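Local coordinates for protein endoglucanase, family GH5 (Zobellia galactanivorans, PDB 6GL2) that probably hydrolyses beta-glucan chains of hemicellulose, such as mixed-linked glucan, as a family 5 glycoside hydrolase, at residues Thr205-Tyr213 with Glu255-Phe263. Numbering follows the deposited sequence.
Sequences TASNALNDY and ELDKIRDKF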
ATOM      1  N   THR A 205       2.868   7.762  10.164  1.00 11.84           N
ATOM      2  CA  THR A 205       3.276   9.177   9.936  1.00 12.70           C
ATOM      3  C   THR A 205       3.745   9.774  11.266  1.00 13.38           C
ATOM      4  O   THR A 205       3.947  11.018  11.288  1.00 14.12           O
ATOM      5  CB  THR A 205       2.166   9.980   9.239  1.00 13.87           C
ATOM      6  OG1 THR A 205       1.050  10.034  10.107  1.00 14.38           O
ATOM      7  CG2 THR A 205       1.801   9.417   7.834  1.00 13.81           C
ATOM      8  N   ALA A 206       3.833   9.008  12.334  1.00 13.20           N
ATOM      9  CA  ALA A 206       4.371   9.483  13.637  1.00 13.89           C
ATOM     10  C   ALA A 206       5.746  10.079  13.332  1.00 13.56           C
ATOM     11  O   ALA A 206       6.554   9.630  12.528  1.00 13.63           O
ATOM     12  CB  ALA A 206       4.357   8.347  14.632  1.00 15.04           C
ATOM     13  N   SER A 207       6.099  11.172  14.072  1.00 16.80           N
ATOM     14  CA  SER A 207       7.374  11.848  13.812  1.00 17.07           C
ATOM     15  C   SER A 207       8.626  10.957  14.014  1.00 13.58           C
ATOM     16  O   SER A 207       9.561  11.111  13.277  1.00 15.73           O
ATOM     17  CB  SER A 207       7.510  13.172  14.637  1.00 18.97           C
ATOM     18  OG  SER A 207       6.388  13.975  14.372  1.00 26.07           O
ATOM     19  N   ASN A 208       8.590  10.068  14.986  1.00 15.71           N
ATOM     20  CA  ASN A 208       9.731   9.179  15.190  1.00 17.49           C
ATOM     21  C   ASN A 208       9.921   8.193  14.032  1.00 16.28           C
ATOM     22  O   ASN A 208      11.032   7.962  13.572  1.00 17.93           O
ATOM     23  CB  ASN A 208       9.695   8.405  16.516  1.00 20.12           C
ATOM     24  CG  ASN A 208       8.390   7.761  16.794  1.00 25.52           C
ATOM     25  OD1 ASN A 208       7.473   7.718  15.928  1.00 28.22           O
ATOM     26  ND2 ASN A 208       8.235   7.298  18.015  1.00 36.71           N
ATOM     27  N   ALA A 209       8.788   7.769  13.444  1.00 15.51           N
ATOM     28  CA  ALA A 209       8.864   6.881  12.283  1.00 13.69           C
ATOM     29  C   ALA A 209       9.418   7.670  11.075  1.00 14.55           C
ATOM     30  O   ALA A 209      10.220   7.208  10.305  1.00 15.61           O
ATOM     31  CB  ALA A 209       7.453   6.310  11.997  1.00 15.05           C
ATOM     32  N   LEU A 210       8.968   8.937  10.888  1.00 13.94           N
ATOM     33  CA  LEU A 210       9.457   9.822   9.842  1.00 14.37           C
ATOM     34  C   LEU A 210      10.968  10.104   9.951  1.00 16.51           C
ATOM     35  O   LEU A 210      11.726  10.089   8.989  1.00 17.85           O
ATOM     36  CB  LEU A 210       8.681  11.122   9.844  1.00 15.23           C
ATOM     37  CG  LEU A 210       7.600  11.206   8.796  1.00 18.83           C
ATOM     38  CD1 LEU A 210       6.666   9.994   8.862  1.00 18.56           C
ATOM     39  CD2 LEU A 210       6.868  12.538   8.938  1.00 19.29           C
ATOM     40  N   ASN A 211      11.384  10.330  11.212  1.00 18.26           N
ATOM     41  CA  ASN A 211      12.755  10.769  11.430  1.00 18.44           C
ATOM     42  C   ASN A 211      13.751   9.601  11.265  1.00 18.49           C
ATOM     43  O   ASN A 211      14.863   9.793  10.754  1.00 20.87           O
ATOM     44  CB  ASN A 211      12.853  11.493  12.806  1.00 21.98           C
ATOM     45  CG  ASN A 211      12.095  12.884  12.831  1.00 27.97           C
ATOM     46  OD1 ASN A 211      12.002  13.589  11.804  1.00 34.16           O
ATOM     47  ND2 ASN A 211      11.573  13.292  14.019  1.00 32.79           N
ATOM     48  N   ASP A 212      13.308   8.363  11.616  1.00 16.11           N
ATOM     49  CA  ASP A 212      14.180   7.199  11.577  1.00 18.10           C
ATOM     50  C   ASP A 212      14.147   6.438  10.259  1.00 16.31           C
ATOM     51  O   ASP A 212      14.928   5.500  10.105  1.00 18.71           O
ATOM     52  CB  ASP A 212      13.872   6.296  12.743  1.00 18.33           C
ATOM     53  CG  ASP A 212      14.421   6.845  14.076  1.00 24.16           C
ATOM     54  OD1 ASP A 212      15.067   7.920  14.080  1.00 26.38           O
ATOM     55  OD2 ASP A 212      14.151   6.205  15.092  1.00 22.80           O
ATOM     56  N   TYR A 213      13.354   6.854   9.301  1.00 16.90           N
ATOM     57  CA  TYR A 213      13.231   6.161   8.047  1.00 15.47           C
ATOM     58  C   TYR A 213      14.505   6.211   7.241  1.00 15.36           C
ATOM     59  O   TYR A 213      15.080   7.310   7.066  1.00 16.04           O
ATOM     60  CB  TYR A 213      12.155   6.890   7.302  1.00 15.19           C
ATOM     61  CG  TYR A 213      11.886   6.419   5.894  1.00 14.19           C
ATOM     62  CD1 TYR A 213      11.161   5.273   5.702  1.00 13.85           C
ATOM     63  CD2 TYR A 213      12.309   7.124   4.783  1.00 13.36           C
ATOM     64  CE1 TYR A 213      10.858   4.824   4.415  1.00 12.83           C
ATOM     65  CE2 TYR A 213      12.037   6.671   3.492  1.00 12.69           C
ATOM     66  CZ  TYR A 213      11.272   5.495   3.336  1.00 11.93           C
ATOM     67  OH  TYR A 213      10.962   5.115   2.005  1.00 12.75           O
ATOM     68  N   GLU A 255      -1.249  17.475   8.856  1.00 14.40           N
ATOM     69  CA  GLU A 255      -0.773  16.079   8.662  1.00 14.27           C
ATOM     70  C   GLU A 255      -0.071  15.922   7.330  1.00 13.15           C
ATOM     71  O   GLU A 255       1.052  15.411   7.241  1.00 13.83           O
ATOM     72  CB  GLU A 255      -1.990  15.135   8.833  1.00 13.30           C
ATOM     73  CG  GLU A 255      -1.799  13.684   8.406  1.00 14.17           C
ATOM     74  CD  GLU A 255      -0.933  12.909   9.328  1.00 15.92           C
ATOM     75  OE1 GLU A 255      -0.654  11.698   9.001  1.00 15.35           O
ATOM     76  OE2 GLU A 255      -0.409  13.422  10.399  1.00 17.20           O
ATOM     77  N   LEU A 256      -0.764  16.324   6.273  1.00 13.30           N
ATOM     78  CA  LEU A 256      -0.239  16.168   4.938  1.00 14.52           C
ATOM     79  C   LEU A 256       1.043  17.005   4.733  1.00 13.29           C
ATOM     80  O   LEU A 256       1.979  16.651   4.006  1.00 13.65           O
ATOM     81  CB  LEU A 256      -1.269  16.405   3.843  1.00 14.54           C
ATOM     82  CG  LEU A 256      -2.426  15.375   3.891  1.00 14.66           C
ATOM     83  CD1 LEU A 256      -3.507  15.739   2.834  1.00 16.05           C
ATOM     84  CD2 LEU A 256      -1.995  13.922   3.687  1.00 16.26           C
ATOM     85  N   ASP A 257       1.070  18.202   5.365  1.00 15.80           N
ATOM     86  CA  ASP A 257       2.251  19.113   5.280  1.00 15.14           C
ATOM     87  C   ASP A 257       3.485  18.560   6.030  1.00 12.92           C
ATOM     88  O   ASP A 257       4.579  18.713   5.591  1.00 15.30           O
ATOM     89  CB  ASP A 257       1.914  20.547   5.782  1.00 16.45           C
ATOM     90  CG  ASP A 257       0.961  21.257   4.919  1.00 19.40           C
ATOM     91  OD1 ASP A 257       0.793  20.993   3.723  1.00 17.77           O
ATOM     92  OD2 ASP A 257       0.481  22.354   5.382  1.00 21.17           O
ATOM     93  N   LYS A 258       3.242  17.829   7.134  1.00 13.81           N
ATOM     94  CA  LYS A 258       4.281  17.103   7.833  1.00 14.21           C
ATOM     95  C   LYS A 258       4.986  16.075   6.920  1.00 13.62           C
ATOM     96  O   LYS A 258       6.183  15.944   6.817  1.00 15.27           O
ATOM     97  CB  LYS A 258       3.719  16.442   9.089  1.00 16.40           C
ATOM     98  CG  LYS A 258       4.506  15.455   9.851  1.00 23.35           C
ATOM     99  CD  LYS A 258       3.670  14.947  11.056  1.00 25.56           C
ATOM    100  CE  LYS A 258       2.737  13.703  10.800  1.00 29.78           C
ATOM    101  NZ  LYS A 258       1.918  12.946  11.875  1.00 24.61           N
ATOM    102  N   ILE A 259       4.136  15.310   6.218  1.00 12.71           N
ATOM    103  CA  ILE A 259       4.607  14.275   5.278  1.00 12.79           C
ATOM    104  C   ILE A 259       5.361  14.942   4.111  1.00 11.43           C
ATOM    105  O   ILE A 259       6.456  14.556   3.718  1.00 12.52           O
ATOM    106  CB  ILE A 259       3.390  13.482   4.773  1.00 12.45           C
ATOM    107  CG1 ILE A 259       2.712  12.749   5.938  1.00 13.97           C
ATOM    108  CG2 ILE A 259       3.753  12.622   3.545  1.00 13.59           C
ATOM    109  CD1 ILE A 259       1.355  12.190   5.557  1.00 14.45           C
ATOM    110  N   ARG A 260       4.752  15.978   3.514  1.00 12.13           N
ATOM    111  CA  ARG A 260       5.403  16.727   2.443  1.00 13.75           C
ATOM    112  C   ARG A 260       6.747  17.323   2.865  1.00 13.27           C
ATOM    113  O   ARG A 260       7.778  17.188   2.230  1.00 15.64           O
ATOM    114  CB  ARG A 260       4.508  17.877   1.911  1.00 15.45           C
ATOM    115  CG  ARG A 260       5.185  18.864   0.977  1.00 17.39           C
ATOM    116  CD  ARG A 260       4.442  20.202   0.916  1.00 21.13           C
ATOM    117  NE  ARG A 260       4.413  20.957   2.218  1.00 21.98           N
ATOM    118  CZ  ARG A 260       3.590  21.975   2.468  1.00 25.03           C
ATOM    119  NH1 ARG A 260       2.692  22.352   1.539  1.00 24.56           N
ATOM    120  NH2 ARG A 260       3.612  22.585   3.643  1.00 28.27           N
ATOM    121  N   ASP A 261       6.682  17.996   4.013  1.00 15.65           N
ATOM    122  CA  ASP A 261       7.911  18.691   4.492  1.00 15.56           C
ATOM    123  C   ASP A 261       9.097  17.771   4.723  1.00 16.58           C
ATOM    124  O   ASP A 261      10.256  18.078   4.398  1.00 17.89           O
ATOM    125  CB  ASP A 261       7.603  19.558   5.704  1.00 18.79           C
ATOM    126  CG  ASP A 261       6.682  20.744   5.379  1.00 20.39           C
ATOM    127  OD1 ASP A 261       6.468  21.076   4.207  1.00 21.71           O
ATOM    128  OD2 ASP A 261       6.163  21.332   6.392  1.00 25.52           O
ATOM    129  N   LYS A 262       8.812  16.579   5.279  1.00 13.57           N
ATOM    130  CA  LYS A 262       9.869  15.610   5.600  1.00 15.31           C
ATOM    131  C   LYS A 262      10.327  14.948   4.307  1.00 15.09           C
ATOM    132  O   LYS A 262      11.473  14.955   3.963  1.00 16.24           O
ATOM    133  CB  LYS A 262       9.422  14.548   6.601  1.00 16.97           C
ATOM    134  CG  LYS A 262      10.466  13.486   6.882  1.00 19.06           C
ATOM    135  CD  LYS A 262      11.595  14.184   7.656  1.00 24.90           C
ATOM    136  CE  LYS A 262      12.656  13.308   8.301  1.00 30.36           C
ATOM    137  NZ  LYS A 262      13.559  14.240   9.077  1.00 35.31           N
ATOM    138  N   PHE A 263       9.408  14.290   3.585  1.00 14.64           N
ATOM    139  CA  PHE A 263       9.812  13.443   2.465  1.00 13.56           C
ATOM    140  C   PHE A 263      10.068  14.198   1.167  1.00 12.58           C
ATOM    141  O   PHE A 263      11.046  13.922   0.505  1.00 14.40           O
ATOM    142  CB  PHE A 263       8.811  12.314   2.248  1.00 14.00           C
ATOM    143  CG  PHE A 263       8.682  11.405   3.456  1.00 13.98           C
ATOM    144  CD1 PHE A 263       9.772  10.690   3.863  1.00 14.34           C
ATOM    145  CD2 PHE A 263       7.487  11.183   4.124  1.00 14.61           C
ATOM    146  CE1 PHE A 263       9.652   9.829   4.939  1.00 15.17           C
ATOM    147  CE2 PHE A 263       7.374  10.262   5.187  1.00 15.43           C
ATOM    148  CZ  PHE A 263       8.482   9.620   5.589  1.00 15.18           C
TER
HETATM  149  O   HOH W   1       3.913  14.407  14.168  0.75 30.00           O
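L210 packs against F263 on the buried side of this contact. Its CG lies 3.7 Å from F263 CZ, and the two side chains cross at about a right angle. F263 also turns its ring edge toward the face of Y213, a T-shaped pair with planes at 78°. The side chains of both F263 and Y213 touch V224 of strand 222-227, and Y213 OH bonds to the carbonyl of V198. The polar grip sits at the other end. T205 OG1 donates to E255 OE1 at 2.6 Å, on the syn lone pair of the carboxylate. T205 OG1 sits between the backbone N and the carbonyl carbon (chi1 64°), which turns it to that oxygen and lays CG2 3.6 Å from I259 CD1. E255 OE2 forms a salt bridge with K258 NZ at 2.8 Å, and S228 bonds to OE1. This is a (beta/alpha)8 barrel. Helix 207-212 and residues 255-263, part of helix 246-266, run nearly parallel outside neighbouring strands, their axes 16° apart. A glutamine in place of E255 would probably weaken the hold on K258, leaving its ammonium without a carboxylate mate. The outer side is looser. K258 NZ gives T205 O a weak bond, and another to a water held by S207 OG. K262 bends at chi2 and runs past L210 in the opposite direction. Its NZ meets N211 OD1 at 3.2 Å; its stronger partner is E266, in a salt bridge.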